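Local coordinates for protein MDM10 isoform 1 (Saccharomyces cerevisiae, PDB 7BTX) that forms a beta-barrel subunit of the ERMES complex tethering endoplasmic reticulum to mitochondria and takes part in late assembly of the outer-membrane TOM translocase, at residues D[9-14]-D[79-84]; D[72-77]-D[139-144]. All blocks are in the same frame, centred on the assembly; numbering follows the deposited sequence.

Contact 1 (D[9-14]-D[79-84]); sequences LRAFYQ and QQLEKF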
# COMPACT_ATOMS: atom_id res chain seq x y z
N LEU D 9 -9.25 -26.86 19.07
CA LEU D 9 -9.83 -27.08 20.39
C LEU D 9 -10.98 -28.08 20.34
O LEU D 9 -11.09 -28.96 21.20
CB LEU D 9 -10.29 -25.75 20.96
CG LEU D 9 -11.18 -25.77 22.19
CD1 LEU D 9 -10.32 -26.14 23.35
CD2 LEU D 9 -11.81 -24.42 22.42
N ARG D 10 -11.83 -27.97 19.32
CA ARG D 10 -12.95 -28.90 19.21
C ARG D 10 -12.49 -30.27 18.74
O ARG D 10 -13.19 -31.26 18.95
CB ARG D 10 -14.01 -28.33 18.27
N ALA D 11 -11.33 -30.36 18.09
CA ALA D 11 -10.81 -31.66 17.69
C ALA D 11 -10.20 -32.39 18.87
O ALA D 11 -10.17 -33.63 18.89
CB ALA D 11 -9.77 -31.50 16.58
N PHE D 12 -9.71 -31.65 19.86
CA PHE D 12 -9.19 -32.27 21.07
C PHE D 12 -10.32 -32.70 21.99
O PHE D 12 -10.18 -33.67 22.75
CB PHE D 12 -8.26 -31.31 21.79
CG PHE D 12 -7.52 -31.91 22.94
CD1 PHE D 12 -6.55 -32.87 22.72
CD2 PHE D 12 -7.79 -31.52 24.23
CE1 PHE D 12 -5.87 -33.42 23.77
CE2 PHE D 12 -7.12 -32.08 25.29
CZ PHE D 12 -6.15 -33.03 25.06
N TYR D 13 -11.44 -31.99 21.94
CA TYR D 13 -12.59 -32.34 22.75
C TYR D 13 -13.27 -33.60 22.26
O TYR D 13 -13.74 -34.39 23.08
CB TYR D 13 -13.60 -31.19 22.75
CG TYR D 13 -13.25 -30.03 23.65
CD1 TYR D 13 -12.11 -30.05 24.44
CD2 TYR D 13 -14.06 -28.92 23.71
CE1 TYR D 13 -11.80 -29.00 25.26
CE2 TYR D 13 -13.76 -27.86 24.53
CZ TYR D 13 -12.63 -27.91 25.30
OH TYR D 13 -12.32 -26.85 26.12
N GLN D 14 -13.34 -33.81 20.95
CA GLN D 14 -13.93 -35.01 20.39
C GLN D 14 -12.99 -36.20 20.43
O GLN D 14 -13.44 -37.33 20.23
CB GLN D 14 -14.36 -34.76 18.94
CG GLN D 14 -15.44 -33.71 18.77
CD GLN D 14 -15.34 -32.98 17.45
OE1 GLN D 14 -14.68 -33.46 16.52
NE2 GLN D 14 -15.97 -31.82 17.36
N GLN D 79 -3.48 -39.19 20.44
CA GLN D 79 -2.92 -39.63 19.17
C GLN D 79 -3.98 -39.96 18.12
O GLN D 79 -3.70 -40.73 17.20
CB GLN D 79 -2.02 -40.85 19.39
CG GLN D 79 -0.58 -40.51 19.77
CD GLN D 79 0.12 -39.61 18.76
OE1 GLN D 79 0.12 -38.38 18.88
NE2 GLN D 79 0.72 -40.22 17.75
N GLN D 80 -5.19 -39.41 18.26
CA GLN D 80 -6.26 -39.58 17.29
C GLN D 80 -6.79 -38.23 16.81
O GLN D 80 -7.94 -38.13 16.38
CB GLN D 80 -7.40 -40.41 17.88
CG GLN D 80 -7.03 -41.83 18.29
CD GLN D 80 -6.45 -41.91 19.69
OE1 GLN D 80 -6.59 -40.98 20.49
NE2 GLN D 80 -5.80 -43.02 20.00
N LEU D 81 -5.96 -37.19 16.87
CA LEU D 81 -6.47 -35.83 16.83
C LEU D 81 -6.77 -35.36 15.41
O LEU D 81 -7.78 -34.69 15.19
CB LEU D 81 -5.48 -34.88 17.51
CG LEU D 81 -5.92 -33.45 17.82
CD1 LEU D 81 -5.46 -33.11 19.19
CD2 LEU D 81 -5.34 -32.47 16.84
N GLU D 82 -5.91 -35.69 14.45
CA GLU D 82 -6.04 -35.13 13.11
C GLU D 82 -7.01 -35.90 12.23
O GLU D 82 -7.18 -35.53 11.06
CB GLU D 82 -4.67 -35.02 12.45
CG GLU D 82 -3.82 -33.94 13.09
CD GLU D 82 -2.58 -33.62 12.29
OE1 GLU D 82 -2.62 -32.63 11.52
OE2 GLU D 82 -1.57 -34.34 12.43
N LYS D 83 -7.66 -36.94 12.75
CA LYS D 83 -8.87 -37.44 12.11
C LYS D 83 -10.06 -36.54 12.37
O LYS D 83 -11.06 -36.63 11.65
CB LYS D 83 -9.19 -38.86 12.60
CG LYS D 83 -8.11 -39.89 12.33
CD LYS D 83 -8.51 -41.25 12.88
CE LYS D 83 -8.02 -41.43 14.30
NZ LYS D 83 -6.54 -41.34 14.39
N PHE D 84 -9.97 -35.67 13.38
CA PHE D 84 -11.03 -34.74 13.74
C PHE D 84 -10.73 -33.32 13.29
O PHE D 84 -11.54 -32.42 13.54
CB PHE D 84 -11.26 -34.77 15.25
CG PHE D 84 -11.80 -36.07 15.76
CD1 PHE D 84 -10.94 -37.08 16.15
CD2 PHE D 84 -13.17 -36.27 15.87
CE1 PHE D 84 -11.43 -38.28 16.63
CE2 PHE D 84 -13.66 -37.47 16.34
CZ PHE D 84 -12.79 -38.47 16.72

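Contact 2 (D[72-77]-D[139-144]); sequences SYLYSD and KSLYYG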
# COMPACT_ATOMS: atom_id res chain seq x y z
N SER D 72 2.14 -22.57 12.15
CA SER D 72 1.51 -23.16 13.32
C SER D 72 2.38 -24.27 13.87
O SER D 72 3.08 -24.96 13.13
CB SER D 72 0.13 -23.71 12.97
OG SER D 72 -0.72 -22.69 12.50
N TYR D 73 2.35 -24.43 15.19
CA TYR D 73 2.93 -25.59 15.86
C TYR D 73 1.79 -26.28 16.58
O TYR D 73 0.94 -25.61 17.17
CB TYR D 73 4.03 -25.18 16.84
CG TYR D 73 4.59 -26.34 17.62
CD1 TYR D 73 5.50 -27.20 17.04
CD2 TYR D 73 4.22 -26.57 18.93
CE1 TYR D 73 6.01 -28.26 17.74
CE2 TYR D 73 4.73 -27.63 19.64
CZ TYR D 73 5.62 -28.47 19.03
OH TYR D 73 6.14 -29.54 19.72
N LEU D 74 1.74 -27.61 16.51
CA LEU D 74 0.68 -28.36 17.17
C LEU D 74 1.20 -29.73 17.57
O LEU D 74 1.49 -30.57 16.72
CB LEU D 74 -0.55 -28.49 16.26
CG LEU D 74 -1.63 -29.48 16.69
CD1 LEU D 74 -2.35 -28.98 17.92
CD2 LEU D 74 -2.61 -29.69 15.57
N TYR D 75 1.31 -29.95 18.88
CA TYR D 75 1.69 -31.24 19.44
C TYR D 75 0.63 -31.62 20.46
O TYR D 75 0.17 -30.77 21.22
CB TYR D 75 3.07 -31.17 20.08
CG TYR D 75 3.38 -32.35 20.97
CD1 TYR D 75 3.55 -33.61 20.43
CD2 TYR D 75 3.48 -32.20 22.34
CE1 TYR D 75 3.82 -34.69 21.23
CE2 TYR D 75 3.75 -33.27 23.15
CZ TYR D 75 3.92 -34.52 22.59
OH TYR D 75 4.19 -35.60 23.40
N SER D 76 0.24 -32.89 20.48
CA SER D 76 -0.75 -33.37 21.43
C SER D 76 -0.51 -34.83 21.79
O SER D 76 -0.05 -35.62 20.97
CB SER D 76 -2.15 -33.22 20.87
OG SER D 76 -2.41 -34.24 19.93
N ASP D 77 -0.84 -35.17 23.04
CA ASP D 77 -0.75 -36.55 23.50
C ASP D 77 -1.87 -37.41 22.94
O ASP D 77 -1.71 -38.62 22.80
CB ASP D 77 -0.79 -36.62 25.02
CG ASP D 77 0.33 -35.85 25.67
OD1 ASP D 77 1.05 -35.12 24.96
OD2 ASP D 77 0.50 -35.98 26.90
N LYS D 139 -4.23 -36.43 28.98
CA LYS D 139 -3.84 -35.91 27.68
C LYS D 139 -3.43 -34.45 27.80
O LYS D 139 -3.66 -33.79 28.81
CB LYS D 139 -4.99 -36.06 26.69
CG LYS D 139 -5.45 -37.49 26.50
CD LYS D 139 -4.31 -38.35 26.00
CE LYS D 139 -4.78 -39.72 25.55
NZ LYS D 139 -3.64 -40.59 25.19
N SER D 140 -2.80 -33.95 26.74
CA SER D 140 -2.41 -32.55 26.68
C SER D 140 -2.39 -32.12 25.23
O SER D 140 -2.27 -32.93 24.32
CB SER D 140 -1.05 -32.30 27.33
OG SER D 140 -1.08 -32.58 28.71
N LEU D 141 -2.51 -30.81 25.02
CA LEU D 141 -2.39 -30.21 23.70
C LEU D 141 -1.55 -28.96 23.82
O LEU D 141 -1.78 -28.14 24.72
CB LEU D 141 -3.76 -29.88 23.10
CG LEU D 141 -3.81 -29.32 21.68
CD1 LEU D 141 -4.95 -29.90 20.95
CD2 LEU D 141 -3.99 -27.82 21.68
N TYR D 142 -0.58 -28.82 22.93
CA TYR D 142 0.21 -27.61 22.83
C TYR D 142 0.07 -27.05 21.42
O TYR D 142 0.25 -27.76 20.43
CB TYR D 142 1.68 -27.88 23.14
CG TYR D 142 1.90 -28.40 24.53
CD1 TYR D 142 1.92 -29.76 24.79
CD2 TYR D 142 2.06 -27.53 25.59
CE1 TYR D 142 2.10 -30.24 26.06
CE2 TYR D 142 2.25 -28.00 26.87
CZ TYR D 142 2.27 -29.35 27.09
OH TYR D 142 2.46 -29.81 28.37
N TYR D 143 -0.28 -25.78 21.34
CA TYR D 143 -0.54 -25.15 20.05
C TYR D 143 0.02 -23.75 20.10
O TYR D 143 -0.15 -23.05 21.09
CB TYR D 143 -2.04 -25.13 19.75
CG TYR D 143 -2.43 -24.25 18.58
CD1 TYR D 143 -2.25 -24.69 17.28
CD2 TYR D 143 -2.98 -23.00 18.79
CE1 TYR D 143 -2.60 -23.90 16.22
CE2 TYR D 143 -3.33 -22.20 17.73
CZ TYR D 143 -3.14 -22.66 16.45
OH TYR D 143 -3.50 -21.85 15.41
N GLY D 144 0.71 -23.35 19.03
CA GLY D 144 1.17 -21.99 18.89
C GLY D 144 1.17 -21.61 17.43
O GLY D 144 1.26 -22.46 16.55

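Contact 1 (D[9-14]-D[79-84])
Ala11, Phe12 and Gln14 belong to helix 5-16, the N-terminal helix lying against the inner wall of the beta-barrel, and they meet Leu81 and Phe84 in the loop that follows strand 68-76. Ala11 points toward the loop: its CB lies 3.8 Å from Phe84 CB and 3.6 Å from Phe84 O. One helical turn on, Gln14 crosses the Phe84 ring. Its backbone O lies over one face of that ring, 3.7 Å from CZ, while its CB packs 3.6 Å from CD2. The Gln14 chain is extended beyond CG, and OE1 comes 3.3 Å from Phe84 CD2, with the amide turned 61° out of the ring plane. Phe12 CB heads away from the loop and its CG lies anti to the backbone N (chi1 -172°); the ring meets Leu81 at its edge, with Leu81 CD1 near the ring plane and 3.7 Å from Phe12 CD1. Leu81 also touches Leu74 and Ser76 of strand 68-76 in the barrel wall. With no hydrogen bond across it, the interface rests on van der Waals contact, apolar between Phe12 and Leu81, while at Phe84 carbonyl and amide oxygens also lie against the ring.

Contact 2 (D[72-77]-D[139-144])
Tyr73 and Tyr75 pair with Gly144 and Tyr142 where strands 68-76 and 140-147 run side by side in the barrel wall, antiparallel at 177° between their segments. Each of these hydrogen-bonded pairs closes a two-bond ring, including Tyr73 N to Gly144 O at 2.6 Å. Tyr142 N meets Tyr75 O at 2.7 Å, nearly in line with the carbonyl (C=O...N 174°). A fifth bond, Asp77 N to Ser140 O, carries the ladder just past the end of strand 68-76.

Tyr143 stands on the face with Leu74, Ser76 and Leu141, which looks toward helix 5-16. Its CB is 4.0 Å from Tyr73 O. CG, anti to the backbone N (chi1 168°), lies 3.9 Å from that same oxygen; CD1 comes to 3.3 Å of Tyr73 O, and CE1 is back at 4.0 Å from it. Leu74 CB sits at the ring edge, near its plane. At the tip, OH is near Ser72 OG, but their hydrogen bonds go to other partners: Tyr143 OH is bonded to Glu154 and Ser72 OG to Arg145. On the same face Leu74 CD1 packs 4.0 Å from Leu141 CG.

Tyr73, Tyr75 and Tyr142 occupy the reverse, outward face. The side chains of Tyr75 and Tyr142 lie side by side and point the same way, with Tyr142 CD1 at the edge of the Tyr75 ring, 3.8 Å from Tyr75 CD2.

Contact 2 is part of the barrel wall itself; contact 1 sits inside it, where helix 5-16 meets the loop leaving strand 68-76. The wall seam is partly buried and gripped by regular backbone hydrogen bonds, its side chains divided between a covered inner face and a more exposed outer one. The helix-loop interface is mostly buried and relies on packing without hydrogen bonds across it, though Gln14 at its margin is exposed. The two meet directly: Phe12 rests on Lys139 and Leu141, with its CB 3.7 Å from Leu141 CD1, and Leu81 lies against Ser76. Helix, loop and both strands thus pack against one another on the inner side of the wall.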